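Local coordinates for prenyltransference for protein (Lavandula lanata, PDB 5HC8) that probably joins two dimethylallyl diphosphate units head-to-middle to make lavandulyl diphosphate, using a fold of the cis-prenyltransferase (undecaprenyl diphosphate synthase) family, at residues F185-L190 with P209-Y214. Sequence-based numbering, arbitrary orientation.
Sequences FPSPDL and PFTEFY
T211 meets P188 at the entry to the last two strands of the parallel sheet of this cis-prenyltransferase fold, where 190-193 is joined by the edge strand 212-215. Just before it, F210 N donates at 2.8 Å to a water that lies 2.5 Å from S187 OG, which also bonds to Q207 O. At T211, OG1 stands anti to the carbonyl carbon (chi1 -52°) and donates to P188 O over 2.7 Å, tilted 26° from the carbonyl plane. The methyl CG2 lies beside P188 CB at 4.0 Å. An alanine here would probably leave P188 O without its hydroxyl donor and open a gap beside the P188 ring. E212 N then donates to D189 O (3.0 Å, 159° at the hydrogen), starting the parallel pairing of L190 with E212. The carboxylate of E212 turns elsewhere, forming salt bridges with R238 and with R199 of the second subunit. R199 lines the pocket of 3-methylbut-3-enylsulfanyl(phosphonooxy)phosphinic acid, a bound copy of which lies about 7 Å from the E212 side chain, a placement consistent with a second-shell role for E212 across the dimer interface. Finally, the side chains of L190 and Y214 extend alongside each other against helix 225-237, which L190 meets at L232 and Y214 at D230 and A231, and L190 CD1 rests 4.0 Å from Y214 CB.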
ATOM      1  N   PHE A 185      15.684  -5.025   6.922  1.00 26.26           N
ATOM      2  CA  PHE A 185      14.946  -3.805   6.485  1.00 25.33           C
ATOM      3  C   PHE A 185      13.814  -4.106   5.490  1.00 24.70           C
ATOM      4  O   PHE A 185      13.786  -3.514   4.450  1.00 26.46           O
ATOM      5  CB  PHE A 185      15.920  -2.904   5.839  1.00 27.78           C
ATOM      6  CG  PHE A 185      17.127  -2.583   6.720  1.00 31.00           C
ATOM      7  CD1 PHE A 185      16.969  -1.791   7.870  1.00 35.15           C
ATOM      8  CD2 PHE A 185      18.371  -3.060   6.405  1.00 35.97           C
ATOM      9  CE1 PHE A 185      18.077  -1.447   8.671  1.00 39.34           C
ATOM     10  CE2 PHE A 185      19.480  -2.737   7.220  1.00 36.37           C
ATOM     11  CZ  PHE A 185      19.325  -1.939   8.338  1.00 34.33           C
ATOM     12  N   PRO A 186      12.812  -4.920   5.893  1.00 23.41           N
ATOM     13  CA  PRO A 186      11.800  -5.359   4.875  1.00 23.26           C
ATOM     14  C   PRO A 186      10.914  -4.228   4.369  1.00 22.59           C
ATOM     15  O   PRO A 186      10.497  -4.229   3.206  1.00 25.31           O
ATOM     16  CB  PRO A 186      10.959  -6.399   5.623  1.00 24.59           C
ATOM     17  CG  PRO A 186      11.040  -6.003   7.069  1.00 24.91           C
ATOM     18  CD  PRO A 186      12.502  -5.468   7.210  1.00 26.31           C
ATOM     19  N   SER A 187      10.694  -3.257   5.216  1.00 23.89           N
ATOM     20  CA  SER A 187       9.848  -2.144   4.850  1.00 23.41           C
ATOM     21  C   SER A 187      10.662  -1.018   4.183  1.00 25.73           C
ATOM     22  O   SER A 187      11.506  -0.383   4.833  1.00 20.78           O
ATOM     23  CB  SER A 187       9.143  -1.716   6.130  1.00 28.72           C
ATOM     24  OG  SER A 187       8.613  -0.429   5.852  1.00 39.91           O
ATOM     25  N   PRO A 188      10.378  -0.699   2.917  1.00 23.56           N
ATOM     26  CA  PRO A 188      11.077   0.447   2.346  1.00 23.87           C
ATOM     27  C   PRO A 188      10.802   1.705   3.103  1.00 23.04           C
ATOM     28  O   PRO A 188       9.688   1.923   3.554  1.00 23.25           O
ATOM     29  CB  PRO A 188      10.560   0.545   0.894  1.00 25.63           C
ATOM     30  CG  PRO A 188       9.629  -0.572   0.718  1.00 24.88           C
ATOM     31  CD  PRO A 188       9.403  -1.299   1.987  1.00 24.50           C
ATOM     32  N   ASP A 189      11.844   2.546   3.217  1.00 22.30           N
ATOM     33  CA  ASP A 189      11.690   3.903   3.687  1.00 22.18           C
ATOM     34  C   ASP A 189      11.137   4.791   2.567  1.00 20.49           C
ATOM     35  O   ASP A 189      10.404   5.778   2.817  1.00 19.41           O
ATOM     36  CB  ASP A 189      13.068   4.402   4.148  1.00 23.03           C
ATOM     37  CG  ASP A 189      13.568   3.598   5.316  1.00 27.85           C
ATOM     38  OD1 ASP A 189      12.928   3.699   6.374  1.00 28.14           O
ATOM     39  OD2 ASP A 189      14.474   2.792   5.123  1.00 29.07           O
ATOM     40  N   LEU A 190      11.521   4.461   1.344  1.00 19.99           N
ATOM     41  CA  LEU A 190      11.211   5.287   0.177  1.00 20.63           C
ATOM     42  C   LEU A 190      10.857   4.349  -0.995  1.00 19.96           C
ATOM     43  O   LEU A 190      11.595   3.419  -1.245  1.00 21.36           O
ATOM     44  CB  LEU A 190      12.418   6.136  -0.225  1.00 22.18           C
ATOM     45  CG  LEU A 190      12.349   6.929  -1.510  1.00 20.43           C
ATOM     46  CD1 LEU A 190      11.263   7.954  -1.438  1.00 20.65           C
ATOM     47  CD2 LEU A 190      13.713   7.596  -1.931  1.00 22.24           C
ATOM     48  N   PRO A 209       3.380   0.371   5.252  1.00 21.03           N
ATOM     49  CA  PRO A 209       2.490   1.199   6.081  1.00 22.06           C
ATOM     50  C   PRO A 209       3.025   2.622   6.273  1.00 22.43           C
ATOM     51  O   PRO A 209       2.222   3.535   6.293  1.00 23.48           O
ATOM     52  CB  PRO A 209       2.404   0.440   7.441  1.00 21.93           C
ATOM     53  CG  PRO A 209       3.590  -0.477   7.459  1.00 24.57           C
ATOM     54  CD  PRO A 209       3.927  -0.767   6.015  1.00 24.53           C
ATOM     55  N   PHE A 210       4.343   2.798   6.276  1.00 24.60           N
ATOM     56  CA  PHE A 210       4.938   4.158   6.525  1.00 23.65           C
ATOM     57  C   PHE A 210       5.912   4.606   5.504  1.00 24.77           C
ATOM     58  O   PHE A 210       6.500   5.662   5.646  1.00 23.79           O
ATOM     59  CB  PHE A 210       5.488   4.270   7.973  1.00 25.92           C
ATOM     60  CG  PHE A 210       4.370   4.123   9.039  1.00 27.88           C
ATOM     61  CD1 PHE A 210       3.497   5.164   9.277  1.00 30.22           C
ATOM     62  CD2 PHE A 210       4.215   2.937   9.701  1.00 32.22           C
ATOM     63  CE1 PHE A 210       2.478   5.038  10.209  1.00 36.37           C
ATOM     64  CE2 PHE A 210       3.183   2.785  10.632  1.00 34.15           C
ATOM     65  CZ  PHE A 210       2.343   3.826  10.874  1.00 31.16           C
ATOM     66  N   THR A 211       6.143   3.794   4.470  1.00 21.47           N
ATOM     67  CA  THR A 211       6.933   4.193   3.345  1.00 20.75           C
ATOM     68  C   THR A 211       6.511   5.541   2.684  1.00 23.02           C
ATOM     69  O   THR A 211       5.336   5.843   2.471  1.00 21.16           O
ATOM     70  CB  THR A 211       6.792   3.104   2.290  1.00 20.42           C
ATOM     71  OG1 THR A 211       7.086   1.829   2.898  1.00 21.31           O
ATOM     72  CG2 THR A 211       7.678   3.361   1.089  1.00 20.94           C
ATOM     73  N   GLU A 212       7.502   6.387   2.435  1.00 25.28           N
ATOM     74  CA  GLU A 212       7.309   7.617   1.647  1.00 22.69           C
ATOM     75  C   GLU A 212       7.239   7.234   0.200  1.00 21.74           C
ATOM     76  O   GLU A 212       8.112   6.503  -0.301  1.00 20.53           O
ATOM     77  CB  GLU A 212       8.490   8.567   1.925  1.00 24.06           C
ATOM     78  CG  GLU A 212       8.478   9.095   3.347  1.00 24.58           C
ATOM     79  CD  GLU A 212       7.286   9.997   3.644  1.00 25.63           C
ATOM     80  OE1 GLU A 212       6.774  10.619   2.724  1.00 23.43           O
ATOM     81  OE2 GLU A 212       6.842  10.046   4.786  1.00 27.14           O
ATOM     82  N   PHE A 213       6.218   7.718  -0.497  1.00 21.05           N
ATOM     83  CA  PHE A 213       6.083   7.502  -1.926  1.00 22.78           C
ATOM     84  C   PHE A 213       6.590   8.714  -2.725  1.00 26.51           C
ATOM     85  O   PHE A 213       6.328   9.874  -2.372  1.00 27.56           O
ATOM     86  CB  PHE A 213       4.621   7.296  -2.287  1.00 23.37           C
ATOM     87  CG  PHE A 213       3.951   6.119  -1.618  1.00 21.93           C
ATOM     88  CD1 PHE A 213       4.655   5.043  -1.150  1.00 22.31           C
ATOM     89  CD2 PHE A 213       2.620   6.115  -1.465  1.00 22.44           C
ATOM     90  CE1 PHE A 213       3.994   3.943  -0.597  1.00 24.53           C
ATOM     91  CE2 PHE A 213       1.944   5.041  -0.906  1.00 21.35           C
ATOM     92  CZ  PHE A 213       2.621   3.933  -0.499  1.00 21.23           C
ATOM     93  N   TYR A 214       7.337   8.426  -3.775  1.00 23.82           N
ATOM     94  CA  TYR A 214       7.789   9.384  -4.719  1.00 22.78           C
ATOM     95  C   TYR A 214       7.457   8.952  -6.136  1.00 24.06           C
ATOM     96  O   TYR A 214       7.864   7.896  -6.594  1.00 22.47           O
ATOM     97  CB  TYR A 214       9.276   9.525  -4.553  1.00 25.73           C
ATOM     98  CG  TYR A 214       9.955  10.493  -5.528  1.00 26.07           C
ATOM     99  CD1 TYR A 214       9.993  11.849  -5.287  1.00 29.62           C
ATOM    100  CD2 TYR A 214      10.533  10.024  -6.718  1.00 28.27           C
ATOM    101  CE1 TYR A 214      10.612  12.720  -6.169  1.00 30.55           C
ATOM    102  CE2 TYR A 214      11.128  10.869  -7.611  1.00 27.85           C
ATOM    103  CZ  TYR A 214      11.206  12.194  -7.332  1.00 31.88           C
ATOM    104  OH  TYR A 214      11.872  12.988  -8.215  1.00 30.92           O
TER
HETATM  105  O   HOH W   1       6.528   0.995   6.204  1.00 28.95           O